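Long-range contacts in intimin (PDB 1F00), which probably mediates adhesion of enteropathogenic Escherichia coli to its host through a receptor-binding, rod-like array of immunoglobulin-like and C-type lectin-like domains: residues A[6-11]-A[21-26]; A[46-51]-A[63-68]; A[120-125]-A[231-236]. All coordinates share one frame; numbering follows the deposited sequence.

How the contacts relate
Contacts 1 and 2 lie in one antiparallel sheet of the same immunoglobulin-like domain, their centres about 12 Å apart. Strands 21-29 and 60-66 are neighbours there, and the backbone pairs Ile21 O to Leu65 N and Tyr23 N to Val63 O, each 2.8 Å, are probable hydrogen bonds between the two contacts. Contact 3 sits on the opposite side of the chain's centre, with its own centre about 51 Å from each of the others, where a second immunoglobulin-like domain meets the C-type lectin-like domain. It touches neither: its nearest atoms are about 31 Å from those of contact 1 and about 29 Å from those of contact 2.

Contact 1 (A[6-11]-A[21-26]); sequences IKADKT and ITYTVK
With CG held between its backbone N and carbonyl carbon (chi1 64°), Asp9 turns its carboxylate back to Thr22, while Lys10, at a similar chi1 of 57°, lays the start of its chain against Ile21. The bond from Thr22 N to Asp9 OD2 spans 3.0 Å and arrives from above the carboxylate plane, 49° out of it. Asp9 N in turn donates to Thr22 O at 3.1 Å, nearly along the C=O axis. Backbone and side chain of one aspartate thus serve both polar groups of the Thr22 backbone, just where strand 2-8 ends. Before that point the pairing is regular and antiparallel: Lys7 N to Thr24 O and Thr24 N to Lys7 O are both 2.9 Å.

Ile6, Ala8, Tyr23 and Val25 share one face of the sheet, the one turned to the interior of this immunoglobulin-like sandwich, where Tyr23 also touches Val91 of strand 91-94. Ile6 CG1 lies alongside Val25 CG1 at 3.7 Å, the two side chains pointing the same way. The small Ala8 CB meets the Tyr23 ring obliquely, 4.0 Å from Tyr23 CE2. Further on, Lys10 CG presses on Ile21 CG1 at 3.5 Å; the ammonium group of Lys10 forms a salt bridge with Asp19. Lys10 O is buried by the contact without a polar partner in the model. Through the bond that Thr22 N gives to Asp9 OD2, the aspartate side chain appears to stand in for the backbone carbonyl of a continuing strand, carrying the pairing past the last regular bridge.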
loop_
_atom_site.group_PDB
_atom_site.type_symbol
_atom_site.label_atom_id
_atom_site.label_comp_id
_atom_site.label_asym_id
_atom_site.label_seq_id
_atom_site.Cartn_x
_atom_site.Cartn_y
_atom_site.Cartn_z
ATOM N N ILE A 6 -22.762 -30.229 -10.495
ATOM C CA ILE A 6 -23.097 -28.896 -10.014
ATOM C C ILE A 6 -21.762 -28.240 -9.689
ATOM O O ILE A 6 -21.148 -28.513 -8.657
ATOM C CB ILE A 6 -24.039 -28.953 -8.780
ATOM C CG1 ILE A 6 -24.407 -27.535 -8.346
ATOM C CG2 ILE A 6 -23.395 -29.742 -7.651
ATOM C CD1 ILE A 6 -25.614 -27.475 -7.419
ATOM N N LYS A 7 -21.305 -27.393 -10.609
ATOM C CA LYS A 7 -20.015 -26.728 -10.485
ATOM C C LYS A 7 -20.089 -25.209 -10.433
ATOM O O LYS A 7 -21.072 -24.611 -10.852
ATOM C CB LYS A 7 -19.126 -27.105 -11.674
ATOM C CG LYS A 7 -18.989 -28.591 -11.951
ATOM C CD LYS A 7 -18.171 -28.807 -13.218
ATOM C CE LYS A 7 -17.959 -30.280 -13.512
ATOM N NZ LYS A 7 -17.218 -30.481 -14.793
ATOM N N ALA A 8 -19.024 -24.603 -9.919
ATOM C CA ALA A 8 -18.891 -23.152 -9.841
ATOM C C ALA A 8 -17.566 -22.856 -10.538
ATOM O O ALA A 8 -16.567 -23.523 -10.266
ATOM C CB ALA A 8 -18.842 -22.702 -8.391
ATOM N N ASP A 9 -17.544 -21.878 -11.440
ATOM C CA ASP A 9 -16.306 -21.570 -12.147
ATOM C C ASP A 9 -15.213 -20.977 -11.252
ATOM O O ASP A 9 -14.033 -21.062 -11.576
ATOM C CB ASP A 9 -16.568 -20.640 -13.336
ATOM C CG ASP A 9 -17.094 -19.284 -12.921
ATOM O OD1 ASP A 9 -16.982 -18.346 -13.737
ATOM O OD2 ASP A 9 -17.628 -19.153 -11.799
ATOM N N LYS A 10 -15.608 -20.382 -10.130
ATOM C CA LYS A 10 -14.656 -19.793 -9.183
ATOM C C LYS A 10 -15.258 -19.872 -7.781
ATOM O O LYS A 10 -16.478 -19.840 -7.628
ATOM C CB LYS A 10 -14.378 -18.321 -9.531
ATOM C CG LYS A 10 -15.631 -17.466 -9.565
ATOM C CD LYS A 10 -15.344 -15.967 -9.411
ATOM C CE LYS A 10 -14.607 -15.381 -10.589
ATOM N NZ LYS A 10 -14.445 -13.901 -10.431
ATOM N N THR A 11 -14.409 -19.956 -6.759
ATOM C CA THR A 11 -14.898 -20.044 -5.384
ATOM C C THR A 11 -14.727 -18.753 -4.584
ATOM O O THR A 11 -15.035 -18.703 -3.391
ATOM C CB THR A 11 -14.208 -21.190 -4.627
ATOM O OG1 THR A 11 -12.803 -20.932 -4.542
ATOM C CG2 THR A 11 -14.429 -22.505 -5.357
ATOM N N ILE A 21 -20.183 -15.241 -10.073
ATOM C CA ILE A 21 -19.755 -16.623 -10.049
ATOM C C ILE A 21 -20.830 -17.363 -10.830
ATOM O O ILE A 21 -22.018 -17.224 -10.541
ATOM C CB ILE A 21 -19.682 -17.163 -8.607
ATOM C CG1 ILE A 21 -18.562 -16.439 -7.850
ATOM C CG2 ILE A 21 -19.454 -18.667 -8.623
ATOM C CD1 ILE A 21 -18.281 -16.986 -6.463
ATOM N N THR A 22 -20.422 -18.123 -11.837
ATOM C CA THR A 22 -21.391 -18.853 -12.632
ATOM C C THR A 22 -21.446 -20.322 -12.239
ATOM O O THR A 22 -20.424 -21.006 -12.159
ATOM C CB THR A 22 -21.116 -18.698 -14.160
ATOM O OG1 THR A 22 -21.726 -19.780 -14.878
ATOM C CG2 THR A 22 -19.648 -18.667 -14.450
ATOM N N TYR A 23 -22.660 -20.780 -11.959
ATOM C CA TYR A 23 -22.899 -22.160 -11.576
ATOM C C TYR A 23 -23.441 -22.921 -12.772
ATOM O O TYR A 23 -24.305 -22.428 -13.498
ATOM C CB TYR A 23 -23.911 -22.230 -10.427
ATOM C CG TYR A 23 -23.408 -21.659 -9.124
ATOM C CD1 TYR A 23 -23.371 -20.282 -8.909
ATOM C CD2 TYR A 23 -22.950 -22.498 -8.108
ATOM C CE1 TYR A 23 -22.891 -19.756 -7.713
ATOM C CE2 TYR A 23 -22.469 -21.985 -6.916
ATOM C CZ TYR A 23 -22.443 -20.613 -6.723
ATOM O OH TYR A 23 -21.980 -20.100 -5.536
ATOM N N THR A 24 -22.926 -24.124 -12.981
ATOM C CA THR A 24 -23.384 -24.937 -14.089
ATOM C C THR A 24 -23.822 -26.306 -13.585
ATOM O O THR A 24 -23.060 -27.004 -12.919
ATOM C CB THR A 24 -22.274 -25.110 -15.151
ATOM O OG1 THR A 24 -21.824 -23.820 -15.594
ATOM C CG2 THR A 24 -22.807 -25.888 -16.349
ATOM N N VAL A 25 -25.065 -26.672 -13.880
ATOM C CA VAL A 25 -25.582 -27.973 -13.475
ATOM C C VAL A 25 -25.879 -28.802 -14.712
ATOM O O VAL A 25 -26.079 -28.268 -15.804
ATOM C CB VAL A 25 -26.887 -27.858 -12.645
ATOM C CG1 VAL A 25 -26.607 -27.189 -11.316
ATOM C CG2 VAL A 25 -27.938 -27.086 -13.425
ATOM N N LYS A 26 -25.889 -30.117 -14.541
ATOM C CA LYS A 26 -26.186 -31.015 -15.644
ATOM C C LYS A 26 -27.257 -31.977 -15.154
ATOM O O LYS A 26 -27.134 -32.554 -14.072
ATOM C CB LYS A 26 -24.932 -31.783 -16.064
ATOM C CG LYS A 26 -25.144 -32.698 -17.258
ATOM C CD LYS A 26 -23.851 -33.363 -17.695
ATOM C CE LYS A 26 -24.073 -34.208 -18.942
ATOM N NZ LYS A 26 -22.823 -34.846 -19.434
#

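Contact 2 (A[46-51]-A[63-68]); sequences GKLSNS and VTLTST
Val63 packs against Ser49 and Asn50, with its CB 3.7 Å from Ser49 OG and its CG1 branch directed to the backbone carbonyl of Asn50. That oxygen is buried by the contact and has no polar partner in the model. The other branch, Val63 CG2, meets Leu48 CD2 more loosely, at 4.4 Å.

Thr64 follows, gripped at both backbone polar groups by Ser49. The N-H of Thr64 N points almost straight at Ser49 OG (3.0 Å, 174°), and Thr64 O accepts from Ser49 N at 2.8 Å. The serine hydroxyl reaches this place because OG stands between its own backbone N and carbonyl carbon (chi1 55°), which turns it back toward the neighbouring strand.

Leu65 faces the same side as Leu48, inward, where Leu48 CD2 lies 4.3 Å from Leu65 CB and Phe93 of strand 91-94 adds to the packing. Leu65 CD2 extends toward Gly46 CA, at 3.8 Å. Thr66, on the opposite face with Lys47, forms the hydrogen-bonded pair of this edge: Lys47 N donates to Thr66 O at 2.7 Å and Thr66 N to Lys47 O at 3.1 Å.

Ser67 ends the contact beside Gly46, its CB near the glycine CA, while its OG is hydrogen-bonded to Thr69 O. Gly46, with a positive phi of 104°, brings its CA close to Thr66 O.

Short strand 47-48 is in this way added to the margin of an immunoglobulin-like sheet, with a serine hydroxyl as acceptor where regular strand pairing stops and with Leu48, Val63 and Leu65 supplying apolar contacts on the inward side.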
loop_
_atom_site.group_PDB
_atom_site.type_symbol
_atom_site.label_atom_id
_atom_site.label_comp_id
_atom_site.label_asym_id
_atom_site.label_seq_id
_atom_site.Cartn_x
_atom_site.Cartn_y
_atom_site.Cartn_z
ATOM N N GLY A 46 -26.492 -13.211 -1.496
ATOM C CA GLY A 46 -26.271 -12.657 -2.818
ATOM C C GLY A 46 -27.500 -12.591 -3.702
ATOM O O GLY A 46 -28.619 -12.817 -3.246
ATOM N N LYS A 47 -27.280 -12.270 -4.975
ATOM C CA LYS A 47 -28.348 -12.157 -5.965
ATOM C C LYS A 47 -28.127 -13.083 -7.155
ATOM O O LYS A 47 -27.096 -13.021 -7.820
ATOM C CB LYS A 47 -28.444 -10.721 -6.492
ATOM C CG LYS A 47 -29.300 -9.775 -5.669
ATOM C CD LYS A 47 -29.504 -8.464 -6.431
ATOM C CE LYS A 47 -30.509 -7.554 -5.742
ATOM N NZ LYS A 47 -30.060 -7.152 -4.379
ATOM N N LEU A 48 -29.108 -13.933 -7.430
ATOM C CA LEU A 48 -29.025 -14.855 -8.551
ATOM C C LEU A 48 -29.589 -14.197 -9.808
ATOM O O LEU A 48 -30.604 -13.501 -9.748
ATOM C CB LEU A 48 -29.820 -16.127 -8.245
ATOM C CG LEU A 48 -29.236 -17.074 -7.196
ATOM C CD1 LEU A 48 -30.304 -18.041 -6.712
ATOM C CD2 LEU A 48 -28.055 -17.825 -7.803
ATOM N N SER A 49 -28.928 -14.415 -10.940
ATOM C CA SER A 49 -29.384 -13.848 -12.204
ATOM C C SER A 49 -30.848 -14.216 -12.429
ATOM O O SER A 49 -31.674 -13.361 -12.763
ATOM C CB SER A 49 -28.526 -14.377 -13.357
ATOM O OG SER A 49 -28.518 -15.794 -13.388
ATOM N N ASN A 50 -31.162 -15.493 -12.235
ATOM C CA ASN A 50 -32.522 -16.003 -12.398
ATOM C C ASN A 50 -32.753 -17.140 -11.407
ATOM O O ASN A 50 -31.829 -17.887 -11.094
ATOM C CB ASN A 50 -32.735 -16.515 -13.827
ATOM C CG ASN A 50 -32.821 -15.392 -14.843
ATOM O OD1 ASN A 50 -33.712 -14.541 -14.771
ATOM N ND2 ASN A 50 -31.897 -15.384 -15.799
ATOM N N SER A 51 -33.979 -17.266 -10.911
ATOM C CA SER A 51 -34.293 -18.326 -9.957
ATOM C C SER A 51 -34.593 -19.641 -10.675
ATOM O O SER A 51 -34.516 -20.714 -10.079
ATOM C CB SER A 51 -35.488 -17.924 -9.091
ATOM O OG SER A 51 -36.649 -17.753 -9.881
ATOM N N VAL A 63 -26.543 -20.269 -14.234
ATOM C CA VAL A 63 -26.989 -19.042 -13.574
ATOM C C VAL A 63 -25.778 -18.378 -12.916
ATOM O O VAL A 63 -24.770 -19.036 -12.662
ATOM C CB VAL A 63 -28.046 -19.324 -12.489
ATOM C CG1 VAL A 63 -29.288 -19.938 -13.117
ATOM C CG2 VAL A 63 -27.467 -20.247 -11.425
ATOM N N THR A 64 -25.874 -17.077 -12.649
ATOM C CA THR A 64 -24.774 -16.348 -12.025
ATOM C C THR A 64 -25.172 -15.761 -10.677
ATOM O O THR A 64 -26.345 -15.476 -10.431
ATOM C CB THR A 64 -24.273 -15.204 -12.929
ATOM O OG1 THR A 64 -25.359 -14.320 -13.229
ATOM C CG2 THR A 64 -23.701 -15.759 -14.222
ATOM N N LEU A 65 -24.181 -15.579 -9.809
ATOM C CA LEU A 65 -24.400 -15.043 -8.468
ATOM C C LEU A 65 -23.476 -13.853 -8.203
ATOM O O LEU A 65 -22.293 -13.891 -8.537
ATOM C CB LEU A 65 -24.118 -16.135 -7.424
ATOM C CG LEU A 65 -24.530 -16.011 -5.949
ATOM C CD1 LEU A 65 -23.746 -17.035 -5.143
ATOM C CD2 LEU A 65 -24.248 -14.633 -5.396
ATOM N N THR A 66 -24.026 -12.805 -7.597
ATOM C CA THR A 66 -23.258 -11.614 -7.240
ATOM C C THR A 66 -23.658 -11.250 -5.814
ATOM O O THR A 66 -24.633 -11.791 -5.289
ATOM C CB THR A 66 -23.582 -10.425 -8.160
ATOM O OG1 THR A 66 -24.959 -10.064 -8.006
ATOM C CG2 THR A 66 -23.324 -10.793 -9.612
ATOM N N SER A 67 -22.917 -10.345 -5.182
ATOM C CA SER A 67 -23.237 -9.944 -3.817
ATOM C C SER A 67 -22.722 -8.546 -3.497
ATOM O O SER A 67 -21.699 -8.115 -4.032
ATOM C CB SER A 67 -22.646 -10.953 -2.827
ATOM O OG SER A 67 -23.018 -10.647 -1.495
ATOM N N THR A 68 -23.438 -7.839 -2.628
ATOM C CA THR A 68 -23.035 -6.496 -2.228
ATOM C C THR A 68 -22.390 -6.536 -0.848
ATOM O O THR A 68 -21.846 -5.539 -0.375
ATOM C CB THR A 68 -24.234 -5.523 -2.187
ATOM O OG1 THR A 68 -25.194 -5.978 -1.226
ATOM C CG2 THR A 68 -24.888 -5.429 -3.555
#

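Contact 3 (A[120-125]-A[231-236]); sequences LQYGQV and EYYKSS
Tyr122 and Tyr232 bring their rings together obliquely, centroids 4.4 Å apart and planes at 44°. Tyr122 CD1 sits over the centre of one face of the Tyr232 ring, 3.6 Å from Tyr232 CG, while Gln121 CG covers a face of the Tyr122 ring. Tyr232 CG is anti to its backbone N (chi1 -174°), whereas Tyr233 CG is anti to its carbonyl carbon (chi1 -49°); the different chi1 values turn the successive rings against each other, Tyr232 CD2 lying over the centre of a Tyr233 face. The Tyr233 phenol runs past Leu120 in the opposite direction, and Tyr233 OH donates to Gln121 O at 2.6 Å, that oxygen lying at the ring edge, in plane.

The acceptor belongs to a type II beta turn, Leu120 to Gly123, leading into strand 124-130 of an immunoglobulin-like domain; Tyr232 and Tyr233 come from a loop of the C-type lectin-like domain, so this is an interdomain junction. Leu120 CG lies 4.1 Å from Tyr233 CE1. One water joins the backbones, donating to Tyr122 O and accepting from Tyr232 N. Gln124 extends its chain beyond CG to offer OE1 to Glu231 N, a weak bond of 3.5 Å, while its NE2 is held by Thr156 OG1.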
loop_
_atom_site.group_PDB
_atom_site.type_symbol
_atom_site.label_atom_id
_atom_site.label_comp_id
_atom_site.label_asym_id
_atom_site.label_seq_id
_atom_site.Cartn_x
_atom_site.Cartn_y
_atom_site.Cartn_z
ATOM N N LEU A 120 12.717 12.669 4.080
ATOM C CA LEU A 120 13.946 12.439 4.813
ATOM C C LEU A 120 14.350 11.116 4.152
ATOM O O LEU A 120 13.539 10.189 4.097
ATOM C CB LEU A 120 13.646 12.201 6.296
ATOM C CG LEU A 120 14.807 11.704 7.160
ATOM C CD1 LEU A 120 15.934 12.731 7.155
ATOM C CD2 LEU A 120 14.310 11.464 8.586
ATOM N N GLN A 121 15.563 11.012 3.624
ATOM C CA GLN A 121 15.943 9.749 2.992
ATOM C C GLN A 121 15.858 8.604 3.994
ATOM O O GLN A 121 16.344 8.716 5.122
ATOM C CB GLN A 121 17.360 9.802 2.413
ATOM C CG GLN A 121 17.639 8.604 1.505
ATOM C CD GLN A 121 19.036 8.594 0.897
ATOM O OE1 GLN A 121 19.215 8.170 -0.240
ATOM N NE2 GLN A 121 20.025 9.042 1.657
ATOM N N TYR A 122 15.234 7.510 3.572
ATOM C CA TYR A 122 15.061 6.330 4.409
ATOM C C TYR A 122 14.019 6.548 5.496
ATOM O O TYR A 122 13.954 5.805 6.470
ATOM C CB TYR A 122 16.409 5.896 5.000
ATOM C CG TYR A 122 17.412 5.578 3.910
ATOM C CD1 TYR A 122 18.712 6.079 3.956
ATOM C CD2 TYR A 122 17.034 4.830 2.793
ATOM C CE1 TYR A 122 19.610 5.851 2.909
ATOM C CE2 TYR A 122 17.919 4.594 1.744
ATOM C CZ TYR A 122 19.204 5.108 1.806
ATOM O OH TYR A 122 20.078 4.884 0.769
ATOM N N GLY A 123 13.209 7.587 5.320
ATOM C CA GLY A 123 12.128 7.836 6.249
ATOM C C GLY A 123 11.173 6.685 5.974
ATOM O O GLY A 123 11.221 6.097 4.886
ATOM N N GLN A 124 10.315 6.348 6.931
ATOM C CA GLN A 124 9.396 5.235 6.742
ATOM C C GLN A 124 7.936 5.557 7.058
ATOM O O GLN A 124 7.639 6.292 7.999
ATOM C CB GLN A 124 9.862 4.052 7.594
ATOM C CG GLN A 124 11.243 3.549 7.211
ATOM C CD GLN A 124 11.809 2.572 8.215
ATOM O OE1 GLN A 124 11.990 2.907 9.388
ATOM N NE2 GLN A 124 12.096 1.359 7.763
ATOM N N VAL A 125 7.030 5.004 6.256
ATOM C CA VAL A 125 5.602 5.206 6.458
ATOM C C VAL A 125 4.882 3.862 6.396
ATOM O O VAL A 125 5.365 2.916 5.766
ATOM C CB VAL A 125 4.994 6.151 5.391
ATOM C CG1 VAL A 125 5.720 7.482 5.408
ATOM C CG2 VAL A 125 5.067 5.511 4.001
ATOM N N GLU A 231 14.793 3.321 11.413
ATOM C CA GLU A 231 15.822 2.290 11.444
ATOM C C GLU A 231 17.204 2.757 11.011
ATOM O O GLU A 231 18.195 2.532 11.709
ATOM C CB GLU A 231 15.377 1.119 10.557
ATOM C CG GLU A 231 16.293 -0.086 10.556
ATOM C CD GLU A 231 16.486 -0.673 11.942
ATOM O OE1 GLU A 231 15.519 -0.658 12.737
ATOM O OE2 GLU A 231 17.602 -1.161 12.231
ATOM N N TYR A 232 17.267 3.417 9.861
ATOM C CA TYR A 232 18.532 3.886 9.316
ATOM C C TYR A 232 19.347 4.807 10.224
ATOM O O TYR A 232 20.570 4.743 10.223
ATOM C CB TYR A 232 18.286 4.594 7.983
ATOM C CG TYR A 232 19.549 4.991 7.257
ATOM C CD1 TYR A 232 20.269 4.064 6.503
ATOM C CD2 TYR A 232 20.014 6.304 7.299
ATOM C CE1 TYR A 232 21.419 4.445 5.795
ATOM C CE2 TYR A 232 21.160 6.692 6.602
ATOM C CZ TYR A 232 21.852 5.762 5.853
ATOM O OH TYR A 232 22.954 6.162 5.137
ATOM N N TYR A 233 18.678 5.671 10.984
ATOM C CA TYR A 233 19.384 6.612 11.857
ATOM C C TYR A 233 19.257 6.278 13.347
ATOM O O TYR A 233 19.596 7.101 14.201
ATOM C CB TYR A 233 18.857 8.041 11.644
ATOM C CG TYR A 233 18.764 8.488 10.198
ATOM C CD1 TYR A 233 17.602 8.278 9.454
ATOM C CD2 TYR A 233 19.833 9.138 9.578
ATOM C CE1 TYR A 233 17.503 8.707 8.123
ATOM C CE2 TYR A 233 19.750 9.569 8.251
ATOM C CZ TYR A 233 18.581 9.349 7.530
ATOM O OH TYR A 233 18.500 9.766 6.218
ATOM N N LYS A 234 18.797 5.077 13.668
ATOM C CA LYS A 234 18.599 4.732 15.073
ATOM C C LYS A 234 19.814 4.894 15.983
ATOM O O LYS A 234 19.654 5.134 17.178
ATOM C CB LYS A 234 18.029 3.314 15.206
ATOM C CG LYS A 234 18.953 2.190 14.795
ATOM C CD LYS A 234 18.285 0.843 15.069
ATOM C CE LYS A 234 19.197 -0.322 14.727
ATOM N NZ LYS A 234 18.522 -1.634 14.950
ATOM N N SER A 235 21.023 4.800 15.432
ATOM C CA SER A 235 22.224 4.932 16.256
ATOM C C SER A 235 22.619 6.374 16.595
ATOM O O SER A 235 23.534 6.586 17.385
ATOM C CB SER A 235 23.416 4.243 15.580
ATOM O OG SER A 235 23.825 4.952 14.419
ATOM N N SER A 236 21.946 7.360 16.007
ATOM C CA SER A 236 22.286 8.759 16.273
ATOM C C SER A 236 21.422 9.414 17.335
ATOM O O SER A 236 20.196 9.333 17.287
ATOM C CB SER A 236 22.183 9.597 14.990
ATOM O OG SER A 236 23.189 9.252 14.063
HETATM O O HOH W 1 15.118 3.653 7.937
#